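Local coordinates for HicB3 antitoxin (Yersinia pestis, PDB 4P78), which is the antitoxin of a type II toxin-antitoxin system, binds the toxin HicA3 and probably neutralises it, at residues Ile2-Phe6 and Tyr17-Ile21. Numbering follows the deposited sequence.
Sequences IYPIF and YFPDI
Phe6 and Tyr17 form a hydrogen-bonded antiparallel pair that uses both backbone groups of each residue. Phe6 N donates to Tyr17 O at 2.9 Å in a nearly linear bond (172°). Tyr17 N returns a more bent bond to Phe6 O at 3.1 Å. Beyond this pair the two segments diverge, and water 1 takes over. It donates to Pro4 O (2.9 Å) and to Asp20 OD2, and accepts from Asp20 N at 3.1 Å. One water thus links the carbonyl of Pro4, a buried residue, to both the backbone and the side chain of Asp20 in the loop. Asp20 OD2 also hydrogen-bonds Tyr66 OH, and Asp20 OD1 has a long, weak ion pair with Lys61. Phe18 O accepts Ile21 N, closing a type I turn. Apolar groups fill in around these bonds. Pro19 CB sits over one face of the Phe6 ring, 3.7 Å from its centroid. On the other side of the strand, Ile5 CG2 lies over a face of the Phe18 ring. With chi1 at 54°, CG2 is anti to the carbonyl carbon, beside the backbone N, which places it there. The arrangement is the end of an antiparallel beta ladder, followed by a type I turn that a water ties back to strand 2-9, within the sheet of the HicB-like fold.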
loop_
_atom_site.group_PDB
_atom_site.type_symbol
_atom_site.label_atom_id
_atom_site.label_comp_id
_atom_site.label_asym_id
_atom_site.label_seq_id
_atom_site.Cartn_x
_atom_site.Cartn_y
_atom_site.Cartn_z
ATOM N N ILE A 2 -9.421 5.608 -6.354
ATOM C CA ILE A 2 -8.464 4.711 -5.712
ATOM C C ILE A 2 -8.608 4.743 -4.199
ATOM O O ILE A 2 -8.511 5.801 -3.582
ATOM C CB ILE A 2 -7.003 5.067 -6.064
ATOM C CG1 ILE A 2 -6.768 4.970 -7.565
ATOM C CG2 ILE A 2 -6.037 4.106 -5.371
ATOM C CD1 ILE A 2 -6.773 3.553 -8.051
ATOM N N TYR A 3 -8.820 3.572 -3.603
ATOM C CA TYR A 3 -8.890 3.461 -2.158
ATOM C C TYR A 3 -7.744 2.649 -1.583
ATOM O O TYR A 3 -7.310 1.659 -2.177
ATOM C CB TYR A 3 -10.219 2.833 -1.731
ATOM C CG TYR A 3 -11.327 3.834 -1.552
ATOM C CD1 TYR A 3 -12.171 4.164 -2.605
ATOM C CD2 TYR A 3 -11.535 4.448 -0.323
ATOM C CE1 TYR A 3 -13.191 5.087 -2.430
ATOM C CE2 TYR A 3 -12.550 5.360 -0.144
ATOM C CZ TYR A 3 -13.377 5.677 -1.197
ATOM O OH TYR A 3 -14.392 6.597 -1.002
ATOM N N PRO A 4 -7.256 3.065 -0.410
ATOM C CA PRO A 4 -6.265 2.273 0.323
ATOM C C PRO A 4 -6.922 1.093 1.010
ATOM O O PRO A 4 -8.051 1.237 1.500
ATOM C CB PRO A 4 -5.721 3.247 1.358
ATOM C CG PRO A 4 -6.857 4.231 1.578
ATOM C CD PRO A 4 -7.584 4.336 0.268
ATOM N N ILE A 5 -6.238 -0.047 1.030
ATOM C CA ILE A 5 -6.627 -1.166 1.885
ATOM C C ILE A 5 -5.421 -1.596 2.711
ATOM O O ILE A 5 -4.279 -1.428 2.284
ATOM C CB ILE A 5 -7.169 -2.370 1.073
ATOM C CG1 ILE A 5 -6.172 -2.795 -0.006
ATOM C CG2 ILE A 5 -8.551 -2.041 0.455
ATOM C CD1 ILE A 5 -6.541 -4.108 -0.693
ATOM N N PHE A 6 -5.671 -2.106 3.912
ATOM C CA PHE A 6 -4.619 -2.692 4.738
ATOM C C PHE A 6 -4.795 -4.192 4.637
ATOM O O PHE A 6 -5.888 -4.692 4.910
ATOM C CB PHE A 6 -4.716 -2.256 6.213
ATOM C CG PHE A 6 -4.308 -0.837 6.481
ATOM C CD1 PHE A 6 -3.867 -0.006 5.463
ATOM C CD2 PHE A 6 -4.348 -0.338 7.770
ATOM C CE1 PHE A 6 -3.493 1.290 5.732
ATOM C CE2 PHE A 6 -3.967 0.959 8.044
ATOM C CZ PHE A 6 -3.538 1.770 7.024
ATOM N N TYR A 17 -8.861 -4.762 5.630
ATOM C CA TYR A 17 -9.963 -3.813 5.758
ATOM C C TYR A 17 -9.591 -2.496 5.090
ATOM O O TYR A 17 -8.421 -2.271 4.758
ATOM C CB TYR A 17 -10.315 -3.587 7.239
ATOM C CG TYR A 17 -9.105 -3.286 8.108
ATOM C CD1 TYR A 17 -8.631 -1.979 8.251
ATOM C CD2 TYR A 17 -8.435 -4.308 8.785
ATOM C CE1 TYR A 17 -7.523 -1.698 9.041
ATOM C CE2 TYR A 17 -7.321 -4.037 9.568
ATOM C CZ TYR A 17 -6.870 -2.730 9.691
ATOM O OH TYR A 17 -5.774 -2.458 10.477
ATOM N N PHE A 18 -10.593 -1.652 4.865
ATOM C CA PHE A 18 -10.375 -0.278 4.431
ATOM C C PHE A 18 -10.062 0.562 5.657
ATOM O O PHE A 18 -10.901 0.676 6.553
ATOM C CB PHE A 18 -11.614 0.288 3.724
ATOM C CG PHE A 18 -11.943 -0.378 2.402
ATOM C CD1 PHE A 18 -11.463 0.140 1.204
ATOM C CD2 PHE A 18 -12.759 -1.494 2.356
ATOM C CE1 PHE A 18 -11.787 -0.444 -0.005
ATOM C CE2 PHE A 18 -13.079 -2.087 1.145
ATOM C CZ PHE A 18 -12.593 -1.558 -0.036
ATOM N N PRO A 19 -8.863 1.156 5.717
ATOM C CA PRO A 19 -8.553 1.976 6.897
ATOM C C PRO A 19 -9.462 3.209 7.021
ATOM O O PRO A 19 -9.614 3.734 8.114
ATOM C CB PRO A 19 -7.089 2.390 6.659
ATOM C CG PRO A 19 -6.940 2.369 5.161
ATOM C CD PRO A 19 -7.764 1.169 4.734
ATOM N N ASP A 20 -10.063 3.658 5.927
ATOM C CA ASP A 20 -10.985 4.794 5.997
ATOM C C ASP A 20 -12.439 4.369 6.235
ATOM O O ASP A 20 -13.328 5.211 6.406
ATOM C CB ASP A 20 -10.917 5.619 4.721
ATOM C CG ASP A 20 -9.521 6.168 4.464
ATOM O OD1 ASP A 20 -9.036 6.977 5.277
ATOM O OD2 ASP A 20 -8.904 5.762 3.465
ATOM N N ILE A 21 -12.691 3.070 6.218
ATOM C CA ILE A 21 -14.062 2.598 6.359
ATOM C C ILE A 21 -14.115 1.591 7.501
ATOM O O ILE A 21 -13.898 0.396 7.293
ATOM C CB ILE A 21 -14.581 1.988 5.039
ATOM C CG1 ILE A 21 -14.158 2.874 3.856
ATOM C CG2 ILE A 21 -16.095 1.821 5.073
ATOM C CD1 ILE A 21 -14.653 2.384 2.521
HETATM O O HOH W 1 -9.812 2.972 2.926
#